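Local coordinates for response regulator aspartate phosphatase H (Bacillus subtilis, PDB 3Q15), which dephosphorylates the sporulation response regulator Spo0F and also acts on the competence regulator ComA, helping to separate the two programmes in time, at residues K100-F112 / A120-P132. Residues are numbered along the deposited sequence; the frame is centred on the assembly and turned at random.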
# COMPACT_ATOMS: atom_id res chain seq x y z
N LYS A 100 2.46 -23.28 0.29
CA LYS A 100 2.77 -22.19 -0.60
C LYS A 100 2.47 -20.86 0.08
O LYS A 100 3.24 -19.91 -0.02
CB LYS A 100 1.98 -22.31 -1.90
CG LYS A 100 2.32 -21.25 -2.93
CD LYS A 100 1.62 -21.54 -4.26
CE LYS A 100 2.14 -20.62 -5.36
NZ LYS A 100 1.47 -20.90 -6.66
N TYR A 101 1.34 -20.80 0.78
CA TYR A 101 0.92 -19.58 1.46
C TYR A 101 1.92 -19.18 2.54
O TYR A 101 2.30 -18.01 2.64
CB TYR A 101 -0.47 -19.76 2.09
CG TYR A 101 -0.80 -18.69 3.11
CD1 TYR A 101 -0.71 -18.95 4.47
CD2 TYR A 101 -1.19 -17.42 2.71
CE1 TYR A 101 -1.02 -17.98 5.41
CE2 TYR A 101 -1.49 -16.45 3.64
CZ TYR A 101 -1.41 -16.73 4.98
OH TYR A 101 -1.71 -15.75 5.90
N TYR A 102 2.34 -20.15 3.33
CA TYR A 102 3.30 -19.89 4.40
C TYR A 102 4.67 -19.47 3.86
O TYR A 102 5.27 -18.53 4.38
CB TYR A 102 3.44 -21.13 5.28
CG TYR A 102 2.37 -21.24 6.34
CD1 TYR A 102 1.80 -22.47 6.65
CD2 TYR A 102 1.93 -20.12 7.04
CE1 TYR A 102 0.83 -22.59 7.62
CE2 TYR A 102 0.95 -20.23 8.02
CZ TYR A 102 0.40 -21.46 8.30
OH TYR A 102 -0.57 -21.59 9.26
N SER A 103 5.15 -20.15 2.82
CA SER A 103 6.47 -19.85 2.28
C SER A 103 6.54 -18.39 1.83
O SER A 103 7.53 -17.71 2.06
CB SER A 103 6.82 -20.78 1.12
OG SER A 103 5.96 -20.57 0.01
N LEU A 104 5.46 -17.92 1.20
CA LEU A 104 5.36 -16.55 0.73
C LEU A 104 5.17 -15.57 1.89
O LEU A 104 5.73 -14.48 1.90
CB LEU A 104 4.20 -16.41 -0.26
CG LEU A 104 4.33 -17.15 -1.59
CD1 LEU A 104 2.98 -17.23 -2.30
CD2 LEU A 104 5.38 -16.48 -2.47
N PHE A 105 4.36 -15.97 2.86
CA PHE A 105 4.07 -15.12 4.00
C PHE A 105 5.33 -14.85 4.81
O PHE A 105 5.71 -13.70 5.03
CB PHE A 105 3.00 -15.74 4.90
CG PHE A 105 2.75 -14.96 6.16
CD1 PHE A 105 1.84 -13.91 6.17
CD2 PHE A 105 3.43 -15.26 7.33
CE1 PHE A 105 1.61 -13.18 7.33
CE2 PHE A 105 3.20 -14.53 8.49
CZ PHE A 105 2.29 -13.49 8.49
N PHE A 106 5.99 -15.92 5.25
CA PHE A 106 7.20 -15.77 6.05
C PHE A 106 8.36 -15.14 5.28
O PHE A 106 9.23 -14.52 5.87
CB PHE A 106 7.62 -17.11 6.65
CG PHE A 106 6.77 -17.52 7.80
CD1 PHE A 106 6.87 -16.86 9.01
CD2 PHE A 106 5.87 -18.56 7.68
CE1 PHE A 106 6.07 -17.23 10.09
CE2 PHE A 106 5.08 -18.94 8.75
CZ PHE A 106 5.18 -18.27 9.96
N ARG A 107 8.36 -15.31 3.96
CA ARG A 107 9.36 -14.65 3.13
C ARG A 107 9.11 -13.15 3.11
O ARG A 107 10.05 -12.36 3.14
CB ARG A 107 9.36 -15.22 1.71
CG ARG A 107 10.31 -14.50 0.77
CD ARG A 107 11.74 -14.52 1.29
NE ARG A 107 12.64 -13.75 0.45
CZ ARG A 107 13.35 -14.25 -0.56
NH1 ARG A 107 13.25 -15.54 -0.87
NH2 ARG A 107 14.15 -13.47 -1.27
N GLY A 108 7.84 -12.77 3.07
CA GLY A 108 7.46 -11.37 3.14
C GLY A 108 7.84 -10.75 4.47
O GLY A 108 8.36 -9.64 4.52
N MET A 109 7.60 -11.48 5.55
CA MET A 109 7.97 -11.01 6.87
C MET A 109 9.49 -10.92 7.03
O MET A 109 10.00 -10.01 7.68
CB MET A 109 7.36 -11.90 7.96
CG MET A 109 5.85 -11.76 8.11
SD MET A 109 5.32 -10.07 8.45
CE MET A 109 3.55 -10.27 8.59
N TYR A 110 10.21 -11.85 6.42
CA TYR A 110 11.67 -11.80 6.46
C TYR A 110 12.19 -10.54 5.79
O TYR A 110 13.08 -9.85 6.31
CB TYR A 110 12.28 -13.04 5.81
CG TYR A 110 13.79 -13.03 5.76
CD1 TYR A 110 14.55 -13.37 6.88
CD2 TYR A 110 14.47 -12.69 4.60
CE1 TYR A 110 15.94 -13.36 6.84
CE2 TYR A 110 15.86 -12.68 4.55
CZ TYR A 110 16.59 -13.02 5.67
OH TYR A 110 17.97 -13.01 5.63
N GLU A 111 11.64 -10.23 4.62
CA GLU A 111 12.00 -9.01 3.91
C GLU A 111 11.63 -7.79 4.75
O GLU A 111 12.40 -6.84 4.84
CB GLU A 111 11.32 -8.97 2.54
CG GLU A 111 11.75 -10.10 1.61
CD GLU A 111 13.22 -10.02 1.20
OE1 GLU A 111 13.83 -8.94 1.37
OE2 GLU A 111 13.76 -11.03 0.72
N PHE A 112 10.45 -7.84 5.36
CA PHE A 112 9.99 -6.76 6.22
C PHE A 112 10.95 -6.53 7.39
O PHE A 112 11.27 -5.39 7.72
CB PHE A 112 8.58 -7.05 6.74
CG PHE A 112 8.11 -6.10 7.80
CD1 PHE A 112 7.54 -4.89 7.46
CD2 PHE A 112 8.24 -6.41 9.15
CE1 PHE A 112 7.11 -4.01 8.42
CE2 PHE A 112 7.81 -5.54 10.12
CZ PHE A 112 7.24 -4.34 9.76
N ALA A 120 9.03 -6.97 0.50
CA ALA A 120 8.01 -7.47 1.42
C ALA A 120 6.61 -7.36 0.82
O ALA A 120 5.85 -8.32 0.83
CB ALA A 120 8.07 -6.75 2.76
N ILE A 121 6.28 -6.18 0.32
CA ILE A 121 4.98 -5.93 -0.29
C ILE A 121 4.69 -6.95 -1.39
O ILE A 121 3.60 -7.54 -1.44
CB ILE A 121 4.90 -4.49 -0.86
CG1 ILE A 121 4.97 -3.47 0.28
CG2 ILE A 121 3.64 -4.29 -1.69
CD1 ILE A 121 5.23 -2.04 -0.18
N GLY A 122 5.67 -7.17 -2.25
CA GLY A 122 5.55 -8.13 -3.33
C GLY A 122 5.18 -9.51 -2.83
O GLY A 122 4.35 -10.19 -3.42
N TYR A 123 5.81 -9.94 -1.73
CA TYR A 123 5.49 -11.24 -1.15
C TYR A 123 4.13 -11.23 -0.46
O TYR A 123 3.38 -12.20 -0.54
CB TYR A 123 6.61 -11.73 -0.22
CG TYR A 123 7.81 -12.24 -0.99
CD1 TYR A 123 7.81 -13.51 -1.57
CD2 TYR A 123 8.95 -11.46 -1.14
CE1 TYR A 123 8.90 -13.97 -2.28
CE2 TYR A 123 10.04 -11.92 -1.85
CZ TYR A 123 10.01 -13.17 -2.42
OH TYR A 123 11.11 -13.62 -3.12
N TYR A 124 3.81 -10.12 0.21
CA TYR A 124 2.50 -9.97 0.83
C TYR A 124 1.39 -10.14 -0.20
O TYR A 124 0.39 -10.81 0.05
CB TYR A 124 2.35 -8.60 1.51
CG TYR A 124 3.18 -8.43 2.76
CD1 TYR A 124 3.62 -9.52 3.49
CD2 TYR A 124 3.52 -7.16 3.21
CE1 TYR A 124 4.38 -9.35 4.64
CE2 TYR A 124 4.28 -6.98 4.35
CZ TYR A 124 4.71 -8.08 5.06
OH TYR A 124 5.46 -7.89 6.20
N ARG A 125 1.57 -9.52 -1.37
CA ARG A 125 0.57 -9.60 -2.43
C ARG A 125 0.43 -11.03 -2.95
O ARG A 125 -0.68 -11.54 -3.07
CB ARG A 125 0.92 -8.64 -3.57
CG ARG A 125 0.96 -7.18 -3.15
CD ARG A 125 -0.40 -6.70 -2.66
NE ARG A 125 -1.47 -7.16 -3.54
CZ ARG A 125 -1.82 -6.54 -4.67
NH1 ARG A 125 -1.20 -5.43 -5.04
NH2 ARG A 125 -2.80 -7.04 -5.42
N GLU A 126 1.56 -11.67 -3.24
CA GLU A 126 1.53 -13.05 -3.71
C GLU A 126 0.91 -13.97 -2.67
O GLU A 126 0.19 -14.91 -3.01
CB GLU A 126 2.94 -13.54 -4.07
CG GLU A 126 3.58 -12.80 -5.25
CD GLU A 126 2.72 -12.84 -6.50
OE1 GLU A 126 2.33 -11.75 -6.98
OE2 GLU A 126 2.44 -13.94 -7.01
N ALA A 127 1.19 -13.70 -1.40
CA ALA A 127 0.64 -14.50 -0.31
C ALA A 127 -0.88 -14.39 -0.26
O ALA A 127 -1.58 -15.40 -0.12
CB ALA A 127 1.26 -14.08 1.02
N GLU A 128 -1.39 -13.17 -0.37
CA GLU A 128 -2.83 -12.94 -0.33
C GLU A 128 -3.57 -13.74 -1.41
O GLU A 128 -4.67 -14.25 -1.17
CB GLU A 128 -3.17 -11.44 -0.44
CG GLU A 128 -4.64 -11.12 -0.16
CD GLU A 128 -4.95 -9.63 -0.20
OE1 GLU A 128 -4.00 -8.82 -0.19
OE2 GLU A 128 -6.15 -9.28 -0.24
N LYS A 129 -2.96 -13.88 -2.59
CA LYS A 129 -3.60 -14.60 -3.69
C LYS A 129 -3.87 -16.06 -3.35
O LYS A 129 -4.67 -16.73 -4.00
CB LYS A 129 -2.76 -14.53 -4.97
CG LYS A 129 -2.48 -13.12 -5.47
CD LYS A 129 -1.75 -13.14 -6.81
CE LYS A 129 -1.00 -11.84 -7.07
NZ LYS A 129 -1.87 -10.64 -6.94
N GLU A 130 -3.18 -16.56 -2.32
CA GLU A 130 -3.35 -17.94 -1.88
C GLU A 130 -4.52 -18.09 -0.91
O GLU A 130 -5.04 -19.19 -0.71
CB GLU A 130 -2.07 -18.47 -1.23
CG GLU A 130 -0.89 -18.56 -2.18
CD GLU A 130 -1.19 -19.42 -3.39
OE1 GLU A 130 -0.72 -19.07 -4.49
OE2 GLU A 130 -1.90 -20.43 -3.24
N LEU A 131 -4.93 -16.98 -0.30
CA LEU A 131 -6.02 -17.00 0.67
C LEU A 131 -7.33 -17.55 0.11
O LEU A 131 -7.99 -18.36 0.77
CB LEU A 131 -6.25 -15.61 1.27
CG LEU A 131 -5.32 -15.20 2.42
CD1 LEU A 131 -5.43 -16.18 3.58
CD2 LEU A 131 -3.90 -15.11 1.94
N PRO A 132 -7.73 -17.12 -1.10
CA PRO A 132 -9.00 -17.55 -1.69
C PRO A 132 -9.14 -19.07 -1.74
O PRO A 132 -10.25 -19.59 -1.85
CB PRO A 132 -8.94 -16.99 -3.11
CG PRO A 132 -8.07 -15.79 -2.99
CD PRO A 132 -7.04 -16.14 -1.96
O HOH W 1 -1.29 -21.30 -6.47
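The ring of Tyr123 lies against Arg107, whose CG stands over one ring face, 3.4 Å from the centroid and 10° off the normal, in a CH-pi contact. A bend at chi2 (57°) folds the arginine back along the ring, and Tyr123 OH rests over the guanidinium, 3.5 Å from Arg107 CZ. Leu104 CD2 meets the ring edge at Tyr123 CD1 (3.9 Å), and Gly108 and Glu111 complete the hole for this knob. At Gly108 a side chain would run into Tyr124; its absence is consistent with the close approach of the two helix axes. Tyr124 OH, buried and without a polar partner, ends 3.1 Å from Met109 SD, and the sulfur sits at the edge of the Tyr124 ring in a Met-aromatic contact. Toward the other end Leu104 CB packs on Ala127 CB, and Lys100 NZ forms a long salt bridge with Glu130 OE1 (3.6 Å), reinforced by a shared water.

Behind the ring contact, Glu111 OE2 takes Arg107 NE (3.0 Å) and NH2 side-on, while its OE1 binds Gln114. An alanine replacing Arg107 would probably uncover that face of Tyr123 and cost Glu111 OE2 its charged mate. Tyr101, Phe112 and Tyr124 also touch helix 137-153. The antiparallel pair (162°), within predicted TPR 1, is joined mainly by apolar and aromatic packing; one salt bridge crosses at the rim, whereas Arg107-Glu111, within one helix, probably fixes the arginine over Tyr123.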